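Local coordinates for metal cation efflux system protein CzcD (Cupriavidus metallidurans, PDB 6VD9) that binds and transports zinc, probably exporting metal cations from cytoplasm to periplasm, and mediates cobalt, zinc and cadmium resistance through its effect on the Czc system, at the interface of chains A and B. Residues are numbered along the deposited sequence; one frame, centred on the assembly and turned at random. Chains: chain A/B, Metal cation efflux system protein CzcD.

Contact 1: the interface of chains A and B. Residues chain A 42, 47-48, 73-75; chain B 47, 49.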
# COMPACT_ATOMS: atom_id res chain seq x y z
N ASN A 42 5.08 5.85 9.42
CA ASN A 42 6.56 5.79 9.45
C ASN A 42 7.03 6.94 10.34
O ASN A 42 6.25 7.89 10.52
CB ASN A 42 7.17 5.86 8.06
CG ASN A 42 6.75 7.09 7.30
OD1 ASN A 42 7.52 8.07 7.25
ND2 ASN A 42 5.60 7.05 6.66
N ASN A 47 12.27 8.25 4.58
CA ASN A 47 11.41 8.11 3.38
C ASN A 47 11.07 6.64 3.26
O ASN A 47 11.96 5.86 2.91
CB ASN A 47 12.12 8.66 2.16
CG ASN A 47 11.33 8.41 0.90
OD1 ASN A 47 10.33 7.70 0.93
ND2 ASN A 47 11.80 8.97 -0.21
N PRO A 48 9.85 6.18 3.64
CA PRO A 48 9.59 4.74 3.79
C PRO A 48 9.62 4.01 2.45
O PRO A 48 9.88 2.84 2.46
CB PRO A 48 8.20 4.64 4.44
CG PRO A 48 7.54 5.97 3.99
CD PRO A 48 8.67 6.99 3.95
N PHE A 73 1.94 3.98 3.50
CA PHE A 73 2.57 4.78 4.57
C PHE A 73 1.85 6.12 4.77
O PHE A 73 1.54 6.80 3.75
CB PHE A 73 4.03 4.99 4.23
CG PHE A 73 4.84 3.73 4.12
CD1 PHE A 73 5.20 3.03 5.25
CD2 PHE A 73 5.31 3.30 2.88
CE1 PHE A 73 6.04 1.94 5.15
CE2 PHE A 73 6.09 2.16 2.78
CZ PHE A 73 6.43 1.46 3.92
N GLU A 74 1.69 6.50 6.04
CA GLU A 74 1.12 7.80 6.49
C GLU A 74 2.06 8.41 7.54
O GLU A 74 2.88 7.67 8.10
CB GLU A 74 -0.26 7.60 7.12
CG GLU A 74 -1.20 6.74 6.30
CD GLU A 74 -2.36 6.19 7.12
OE1 GLU A 74 -2.48 6.57 8.31
OE2 GLU A 74 -3.12 5.34 6.58
N LEU A 75 1.99 9.72 7.81
CA LEU A 75 2.74 10.30 8.97
C LEU A 75 1.82 10.40 10.19
O LEU A 75 2.32 10.47 11.34
CB LEU A 75 3.32 11.66 8.56
CG LEU A 75 4.36 11.57 7.44
CD1 LEU A 75 4.69 12.92 6.83
CD2 LEU A 75 5.62 10.90 7.95
OXT LEU A 75 0.59 10.39 10.06
N ASN B 47 8.13 12.87 -3.63
CA ASN B 47 7.79 12.02 -2.46
C ASN B 47 6.28 11.90 -2.44
O ASN B 47 5.55 12.85 -2.21
CB ASN B 47 8.27 12.53 -1.10
CG ASN B 47 8.04 11.53 0.03
OD1 ASN B 47 6.94 11.01 0.18
ND2 ASN B 47 9.05 11.32 0.87
N GLU B 49 4.11 10.67 -0.48
CA GLU B 49 3.40 10.52 0.81
C GLU B 49 2.56 11.78 1.08
O GLU B 49 1.45 11.64 1.63
CB GLU B 49 4.38 10.24 1.95
CG GLU B 49 3.68 9.69 3.20
CD GLU B 49 4.59 9.07 4.24
OE1 GLU B 49 5.78 8.92 3.98
OE2 GLU B 49 4.07 8.70 5.32
O HOH W 1 7.54 8.07 0.44
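B:Glu49 turns its CG anti to its own backbone N (chi1 -164°) and stays extended beyond it, carrying its carboxylate across the dimer interface towards A:Asn42. The side chain of A:Asn42 instead folds between its backbone N and carbonyl carbon (chi1 57°), which points the amide nitrogen at the incoming acid. The two side chains approach from opposite directions, and ND2 of A:Asn42 donates to OE2 of B:Glu49 over 2.6 Å. The bond is moderately bent, 150° at the hydrogen; the acceptor atom lies in the amide plane and uses the syn lone pair of the carboxylate, although the carboxylate as a whole is turned well out of that plane.

Around this bond the acid is packed by chain A. CG of A:Pro48 lies 3.4 Å from OE1 of B:Glu49, while the A:Leu75 side chain runs at a slant to the acid, its CG 4.1 Å from CD of B:Glu49. A:Pro48 is backed within its own chain, with CB over the centre of the A:Phe73 ring. The backbone carbonyl O of A:Glu74 also comes to 3.2 Å from OE2 of B:Glu49; both normally accept, so this approach is probably unfavourable unless the acid carries a proton.

Beside the acid, ND2 of B:Asn47 lies over the amide face of A:Asn47, 3.7 Å from its CG. Its other amide atom, OD1, caps the start of helix 48-51 by accepting from the backbone N of B:Glu49 at 2.9 Å, which helps to position the base of the acid. A water 3.0 Å from that B:Asn47 OD1 also meets OD1 of A:Asn47, linking the chains.

The patch joins the start of the short helix 48-51 of chain B to the ends of strands 34-42 and 68-74 of chain A and to the start of chain A's own helix 48-51, next to A:Leu75, where the crystallised chain of this cytoplasmic domain ends.

Contact 2: the interface of chains A and B. Residues chain A 37-39, 70-71; chain B 37, 69-70.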
# COMPACT_ATOMS: atom_id res chain seq x y z
N THR A 37 -2.66 -6.61 3.54
CA THR A 37 -2.63 -5.14 3.37
C THR A 37 -2.39 -4.57 4.75
O THR A 37 -2.87 -5.18 5.74
CB THR A 37 -3.90 -4.58 2.70
OG1 THR A 37 -4.99 -4.86 3.57
CG2 THR A 37 -4.18 -5.22 1.36
N VAL A 38 -1.76 -3.41 4.80
CA VAL A 38 -1.52 -2.74 6.09
C VAL A 38 -1.27 -1.26 5.84
O VAL A 38 -0.78 -0.90 4.76
CB VAL A 38 -0.42 -3.43 6.90
CG1 VAL A 38 0.96 -3.31 6.27
CG2 VAL A 38 -0.42 -2.96 8.35
N HIS A 39 -1.69 -0.43 6.79
CA HIS A 39 -1.36 1.02 6.84
C HIS A 39 -0.27 1.27 7.89
O HIS A 39 -0.51 1.02 9.08
CB HIS A 39 -2.60 1.88 7.04
CG HIS A 39 -3.57 1.79 5.92
ND1 HIS A 39 -4.23 2.91 5.45
CD2 HIS A 39 -4.06 0.75 5.21
CE1 HIS A 39 -5.06 2.54 4.48
NE2 HIS A 39 -4.96 1.24 4.31
N THR A 70 0.44 -5.15 -0.01
CA THR A 70 0.18 -3.73 -0.33
C THR A 70 0.31 -2.98 0.98
O THR A 70 -0.48 -3.24 1.91
CB THR A 70 -1.18 -3.49 -1.00
OG1 THR A 70 -1.29 -4.41 -2.08
CG2 THR A 70 -1.31 -2.08 -1.54
N ILE A 71 1.32 -2.15 1.07
CA ILE A 71 1.69 -1.41 2.30
C ILE A 71 1.55 0.07 1.98
O ILE A 71 2.25 0.56 1.06
CB ILE A 71 3.10 -1.77 2.78
CG1 ILE A 71 3.16 -3.25 3.14
CG2 ILE A 71 3.50 -0.84 3.93
CD1 ILE A 71 4.57 -3.82 3.28
N THR B 37 -6.98 -1.94 -3.70
CA THR B 37 -5.53 -1.96 -3.47
C THR B 37 -4.87 -1.71 -4.82
O THR B 37 -5.42 -2.11 -5.88
CB THR B 37 -5.05 -3.25 -2.80
OG1 THR B 37 -5.25 -4.28 -3.76
CG2 THR B 37 -5.75 -3.54 -1.48
N VAL B 69 -9.11 2.00 1.08
CA VAL B 69 -8.04 2.03 0.06
C VAL B 69 -6.72 1.66 0.71
O VAL B 69 -6.48 2.08 1.85
CB VAL B 69 -7.98 3.44 -0.56
CG1 VAL B 69 -6.72 3.64 -1.36
CG2 VAL B 69 -9.22 3.73 -1.40
N THR B 70 -5.88 0.96 -0.04
CA THR B 70 -4.47 0.78 0.35
C THR B 70 -3.65 0.97 -0.91
O THR B 70 -3.85 0.24 -1.88
CB THR B 70 -4.23 -0.59 1.00
OG1 THR B 70 -5.16 -0.91 2.04
CG2 THR B 70 -2.81 -0.67 1.53
O HOH W 2 -2.83 -4.50 -4.91
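Strands 34-42 and 68-74 form the central dimer contact of this C-terminal CDF domain, where their side chains meet around the two-fold axis and where A:His39, a nickel ligand, faces the partner chain. The imidazole of A:His39 reaches over with NE2 to the hydroxyl OG1 of B:Thr70, a hydrogen bond of 3.1 Å and 141° at the hydrogen whose direction is not fixed by the coordinates. The backbone carbonyl O of B:Val69 lies at the ring edge and in its plane, 3.0 Å from the same NE2. That oxygen is displaced towards CE1, so a hydrogen bond to it would be strongly bent; a hydrogen on NE2 would probably point mainly to the hydroxyl, which sits somewhat out of the ring plane, with the carbonyl at most a weak second acceptor. With ND1 on the far side of the ring, the imidazole can probably serve the metal and the partner chain together; contact with the partner may then help to fix the orientation of a metal ligand.

B:Thr70 sets OG1 anti to its carbonyl carbon (chi1 -50°), directing the hydroxyl to the histidine while the methyl CG2 turns towards the axis. There it meets CG2 of A:Thr70 at 3.7 Å. Each of these methyls also lies against the partner's backbone: CG2 of B:Thr70 is 3.5 Å from O of A:Thr70, and the reverse pair matches it. A second methyl pair lies on the neighbouring strand 34-42, the side chains of A:Thr37 and B:Thr37 crossing at about a right angle with their CG2 atoms 3.6 Å apart. Threonine methyls thus meet at the axis, while the hydroxyls of B:Thr70, A:Thr70 and B:Thr37 have polar partners beside it.

One such partner is a bridging water, which lies 2.7 Å from OG1 of B:Thr37 and 3.2 Å from OG1 of A:Thr70.

The C-alpha centres of contact 1 and contact 2 are about 13 Å apart, and both draw on strands 34-42 and 68-74 of chain A. Contact 2 takes their middle, at the two-fold axis, whereas contact 1 takes their ends and adds the starts of helix 48-51 from both chains. A:His39 touches the partner with its ring and A:Glu74 through its backbone; with A:His22 they form the nickel site, which links two segments lying at the interface. Metal binding and the arrangement of the dimer could therefore influence one another, and symmetry repeats both contacts with the chains exchanged.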